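2,3-dehydroadipyl-CoA hydratase (Escherichia coli, PDB 4FZW) catalyses the reversible hydration of 2,3-dehydroadipyl-CoA to 3-hydroxyadipyl-CoA in the phenylacetate degradation pathway. Local coordinates at residues N31-A45 against T83-K96. Numbering follows the deposited sequence.
Sequences NALLMQLVNELEAAA and TRPQLWARLQAFNK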
# COMPACT_ATOMS: atom_id res chain seq x y z
N ASN B 31 -23.14 -4.94 -23.85
CA ASN B 31 -22.40 -3.71 -23.99
C ASN B 31 -23.35 -2.52 -23.91
O ASN B 31 -23.13 -1.57 -23.15
CB ASN B 31 -21.70 -3.71 -25.34
CG ASN B 31 -20.24 -3.35 -25.23
OD1 ASN B 31 -19.85 -2.46 -24.47
ND2 ASN B 31 -19.41 -4.05 -26.01
N ALA B 32 -24.41 -2.58 -24.71
CA ALA B 32 -25.41 -1.52 -24.69
C ALA B 32 -26.05 -1.41 -23.32
O ALA B 32 -26.24 -0.30 -22.84
CB ALA B 32 -26.44 -1.75 -25.76
N LEU B 33 -26.37 -2.54 -22.68
CA LEU B 33 -27.02 -2.53 -21.37
C LEU B 33 -26.09 -1.93 -20.32
O LEU B 33 -26.44 -0.97 -19.60
CB LEU B 33 -27.48 -3.93 -20.96
CG LEU B 33 -28.25 -4.10 -19.64
CD1 LEU B 33 -29.36 -3.06 -19.49
CD2 LEU B 33 -28.81 -5.52 -19.50
N LEU B 34 -24.89 -2.48 -20.24
CA LEU B 34 -23.83 -1.87 -19.47
C LEU B 34 -23.71 -0.35 -19.68
O LEU B 34 -23.65 0.40 -18.71
CB LEU B 34 -22.51 -2.52 -19.83
CG LEU B 34 -21.46 -2.34 -18.75
CD1 LEU B 34 -21.99 -2.97 -17.47
CD2 LEU B 34 -20.14 -2.96 -19.18
N MET B 35 -23.66 0.10 -20.94
CA MET B 35 -23.50 1.54 -21.21
C MET B 35 -24.72 2.34 -20.74
O MET B 35 -24.58 3.43 -20.21
CB MET B 35 -23.19 1.82 -22.69
CG MET B 35 -23.24 3.30 -23.07
SD MET B 35 -21.78 4.32 -22.62
CE MET B 35 -20.57 3.71 -23.80
N GLN B 36 -25.91 1.79 -20.95
CA GLN B 36 -27.14 2.38 -20.44
C GLN B 36 -27.07 2.58 -18.92
O GLN B 36 -27.29 3.70 -18.43
CB GLN B 36 -28.36 1.50 -20.80
CG GLN B 36 -29.70 2.16 -20.55
CD GLN B 36 -29.85 3.48 -21.29
OE1 GLN B 36 -29.71 3.54 -22.50
NE2 GLN B 36 -30.13 4.54 -20.55
N LEU B 37 -26.78 1.50 -18.20
CA LEU B 37 -26.58 1.51 -16.76
C LEU B 37 -25.62 2.61 -16.31
O LEU B 37 -25.90 3.36 -15.37
CB LEU B 37 -26.06 0.14 -16.30
CG LEU B 37 -25.97 -0.15 -14.80
CD1 LEU B 37 -27.35 -0.23 -14.21
CD2 LEU B 37 -25.20 -1.44 -14.55
N VAL B 38 -24.48 2.73 -17.00
CA VAL B 38 -23.55 3.80 -16.70
C VAL B 38 -24.19 5.18 -16.86
O VAL B 38 -23.94 6.08 -16.05
CB VAL B 38 -22.27 3.73 -17.59
CG1 VAL B 38 -21.51 5.05 -17.57
CG2 VAL B 38 -21.38 2.57 -17.18
N ASN B 39 -25.00 5.36 -17.89
CA ASN B 39 -25.55 6.70 -18.13
C ASN B 39 -26.58 7.05 -17.09
O ASN B 39 -26.65 8.19 -16.64
CB ASN B 39 -26.10 6.87 -19.56
CG ASN B 39 -25.01 6.80 -20.62
OD1 ASN B 39 -23.87 7.16 -20.36
ND2 ASN B 39 -25.36 6.33 -21.80
N GLU B 40 -27.37 6.05 -16.70
CA GLU B 40 -28.39 6.20 -15.66
C GLU B 40 -27.77 6.64 -14.33
O GLU B 40 -28.18 7.65 -13.73
CB GLU B 40 -29.17 4.89 -15.47
CG GLU B 40 -30.06 4.45 -16.65
CD GLU B 40 -31.15 5.45 -16.97
OE1 GLU B 40 -31.42 6.37 -16.16
OE2 GLU B 40 -31.73 5.32 -18.07
N LEU B 41 -26.77 5.89 -13.86
CA LEU B 41 -26.10 6.22 -12.60
C LEU B 41 -25.33 7.53 -12.64
O LEU B 41 -25.30 8.27 -11.66
CB LEU B 41 -25.14 5.09 -12.20
CG LEU B 41 -25.76 3.75 -11.89
CD1 LEU B 41 -24.65 2.75 -11.62
CD2 LEU B 41 -26.75 3.85 -10.71
N GLU B 42 -24.66 7.81 -13.76
CA GLU B 42 -24.01 9.11 -13.89
C GLU B 42 -25.05 10.23 -13.81
O GLU B 42 -24.91 11.15 -13.00
CB GLU B 42 -23.07 9.17 -15.11
CG GLU B 42 -21.79 8.33 -14.86
CD GLU B 42 -20.79 8.32 -16.00
OE1 GLU B 42 -21.10 8.79 -17.11
OE2 GLU B 42 -19.67 7.81 -15.77
N ALA B 43 -26.13 10.11 -14.58
CA ALA B 43 -27.21 11.11 -14.49
C ALA B 43 -27.74 11.25 -13.06
O ALA B 43 -27.95 12.36 -12.59
CB ALA B 43 -28.33 10.80 -15.47
N ALA B 44 -27.93 10.13 -12.38
CA ALA B 44 -28.34 10.11 -10.97
C ALA B 44 -27.30 10.72 -10.01
O ALA B 44 -27.65 11.29 -8.97
CB ALA B 44 -28.67 8.69 -10.54
N ALA B 45 -26.03 10.59 -10.35
CA ALA B 45 -24.95 11.12 -9.52
C ALA B 45 -25.15 12.61 -9.22
O ALA B 45 -24.80 13.09 -8.14
CB ALA B 45 -23.60 10.89 -10.19
N THR B 83 -13.71 -1.21 -24.69
CA THR B 83 -14.36 -0.11 -23.98
C THR B 83 -14.87 -0.51 -22.59
O THR B 83 -14.89 0.31 -21.67
CB THR B 83 -15.57 0.42 -24.79
OG1 THR B 83 -16.12 1.56 -24.13
CG2 THR B 83 -16.64 -0.66 -24.94
N ARG B 84 -15.26 -1.78 -22.45
CA ARG B 84 -15.97 -2.28 -21.27
C ARG B 84 -15.33 -1.96 -19.91
O ARG B 84 -16.03 -1.58 -18.97
CB ARG B 84 -16.20 -3.79 -21.38
CG ARG B 84 -17.52 -4.17 -22.04
CD ARG B 84 -17.62 -5.68 -22.18
NE ARG B 84 -18.62 -6.24 -21.28
CZ ARG B 84 -19.91 -6.28 -21.56
NH1 ARG B 84 -20.35 -5.77 -22.70
NH2 ARG B 84 -20.77 -6.81 -20.69
N PRO B 85 -14.01 -2.13 -19.79
CA PRO B 85 -13.38 -1.88 -18.49
C PRO B 85 -13.59 -0.48 -17.92
O PRO B 85 -13.70 -0.34 -16.70
CB PRO B 85 -11.91 -2.17 -18.77
CG PRO B 85 -11.98 -3.30 -19.78
CD PRO B 85 -13.13 -2.91 -20.68
N GLN B 86 -13.68 0.53 -18.78
CA GLN B 86 -13.87 1.90 -18.32
C GLN B 86 -15.32 2.14 -17.91
O GLN B 86 -15.61 3.02 -17.11
CB GLN B 86 -13.46 2.89 -19.42
CG GLN B 86 -14.44 2.85 -20.59
CD GLN B 86 -14.12 3.82 -21.70
OE1 GLN B 86 -12.99 4.32 -21.83
NE2 GLN B 86 -15.13 4.10 -22.53
N LEU B 87 -16.24 1.36 -18.48
CA LEU B 87 -17.65 1.41 -18.04
C LEU B 87 -17.78 0.86 -16.63
O LEU B 87 -18.45 1.45 -15.77
CB LEU B 87 -18.55 0.64 -19.00
CG LEU B 87 -18.51 1.02 -20.47
CD1 LEU B 87 -19.58 0.24 -21.24
CD2 LEU B 87 -18.69 2.52 -20.63
N TRP B 88 -17.13 -0.27 -16.38
CA TRP B 88 -17.04 -0.82 -15.02
C TRP B 88 -16.48 0.20 -14.01
O TRP B 88 -17.02 0.33 -12.91
CB TRP B 88 -16.24 -2.14 -15.01
CG TRP B 88 -17.01 -3.30 -15.63
CD1 TRP B 88 -16.94 -3.74 -16.92
CD2 TRP B 88 -17.99 -4.13 -14.97
NE1 TRP B 88 -17.80 -4.80 -17.11
CE2 TRP B 88 -18.45 -5.06 -15.93
CE3 TRP B 88 -18.51 -4.18 -13.67
CZ2 TRP B 88 -19.42 -6.03 -15.62
CZ3 TRP B 88 -19.47 -5.15 -13.37
CH2 TRP B 88 -19.91 -6.06 -14.34
N ALA B 89 -15.43 0.93 -14.38
CA ALA B 89 -14.85 1.92 -13.46
C ALA B 89 -15.77 3.12 -13.30
O ALA B 89 -15.78 3.77 -12.26
CB ALA B 89 -13.45 2.38 -13.88
N ARG B 90 -16.54 3.43 -14.34
CA ARG B 90 -17.51 4.50 -14.20
C ARG B 90 -18.68 4.09 -13.30
O ARG B 90 -19.21 4.92 -12.58
CB ARG B 90 -18.00 5.02 -15.56
CG ARG B 90 -16.98 5.88 -16.28
CD ARG B 90 -17.22 5.90 -17.77
NE ARG B 90 -18.34 6.75 -18.12
CZ ARG B 90 -18.64 7.10 -19.36
NH1 ARG B 90 -17.89 6.67 -20.37
NH2 ARG B 90 -19.70 7.87 -19.59
N LEU B 91 -19.07 2.81 -13.35
CA LEU B 91 -20.10 2.28 -12.43
C LEU B 91 -19.67 2.42 -10.98
O LEU B 91 -20.43 2.91 -10.14
CB LEU B 91 -20.41 0.79 -12.69
CG LEU B 91 -21.01 0.31 -14.01
CD1 LEU B 91 -21.13 -1.20 -13.97
CD2 LEU B 91 -22.35 0.97 -14.26
N GLN B 92 -18.45 1.98 -10.70
CA GLN B 92 -17.87 2.04 -9.37
C GLN B 92 -17.66 3.45 -8.86
O GLN B 92 -17.53 3.66 -7.67
CB GLN B 92 -16.53 1.30 -9.36
CG GLN B 92 -15.61 1.78 -8.25
CD GLN B 92 -14.37 0.96 -8.12
OE1 GLN B 92 -14.33 -0.00 -7.33
NE2 GLN B 92 -13.33 1.31 -8.90
N ALA B 93 -17.62 4.43 -9.76
CA ALA B 93 -17.37 5.81 -9.36
C ALA B 93 -18.67 6.49 -8.96
O ALA B 93 -18.67 7.61 -8.46
CB ALA B 93 -16.66 6.57 -10.50
N PHE B 94 -19.78 5.80 -9.17
CA PHE B 94 -21.06 6.31 -8.69
C PHE B 94 -20.89 6.64 -7.21
O PHE B 94 -20.46 5.81 -6.43
CB PHE B 94 -22.17 5.28 -8.92
CG PHE B 94 -23.52 5.71 -8.40
CD1 PHE B 94 -24.22 6.75 -9.01
CD2 PHE B 94 -24.10 5.09 -7.31
CE1 PHE B 94 -25.47 7.15 -8.53
CE2 PHE B 94 -25.35 5.49 -6.83
CZ PHE B 94 -26.04 6.52 -7.45
N ASN B 95 -21.23 7.87 -6.84
CA ASN B 95 -20.87 8.40 -5.53
C ASN B 95 -21.96 8.23 -4.47
O ASN B 95 -21.75 8.56 -3.30
CB ASN B 95 -20.47 9.88 -5.68
CG ASN B 95 -21.66 10.78 -6.08
OD1 ASN B 95 -22.65 10.31 -6.63
ND2 ASN B 95 -21.55 12.06 -5.80
N LYS B 96 -23.13 7.73 -4.88
CA LYS B 96 -24.24 7.50 -3.95
C LYS B 96 -24.44 6.03 -3.60
O LYS B 96 -24.01 5.14 -4.33
CB LYS B 96 -25.53 8.11 -4.49
CG LYS B 96 -25.47 9.63 -4.66
CD LYS B 96 -26.73 10.17 -5.32
CE LYS B 96 -26.50 11.60 -5.79
NZ LYS B 96 -27.74 12.24 -6.32
O HOH W 1 -19.13 7.92 -13.36
O HOH W 2 -26.45 14.96 -6.51
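Two neighbouring helices of the crotonase fold, 31-45 and 84-92, run side by side in the same direction, their axes 30° apart, and interlock knobs-into-holes through Leu34, Leu87 and Leu91. Leu34 drops among Arg84, Leu87, Trp88 and Leu91; its CD2 lies over one face of the Arg84 guanidinium, whose NH2 bonds Leu29 O, and comes 3.6 Å from Trp88 NE1. In return Leu87 enters the hole lined by Asn31, Leu34, Met35 and Val38. Leu91 sends CD2 between Leu37 and Val38, 3.5 Å from Val38 CG2, and also meets Leu41 CD1. At the partly exposed flank Arg90 grips Glu42 side-on: NE reaches OE2 at 2.9 Å and NH2 reaches OE1 at 3.0 Å, both nearly straight, on the syn sides, and tilted about 20° from the carboxylate plane. The bend at chi3 (76°) carries the guanidinium across Val38 CG1 to that carboxylate. A methionine in place of Arg90 would probably leave the Glu42 carboxylate without its charged mate and freer to turn. Past the helix end Phe94 lies against the last turns of 31-45, with Leu41 CD2 4.1 Å from its ring centroid in a CH-pi contact over the face. Finally, Lys96, its chain stretched straight out, brings NZ to Ala44 O at 2.8 Å; the same amine also bonds Ile50 O, tying the chain leading into strand 98-102 to the C-terminal end of helix 31-46. With Leu37 and Leu41 also resting on Leu18 of strand 15-20, the pair belongs to the crotonase fold, a spiral of beta-beta-alpha units.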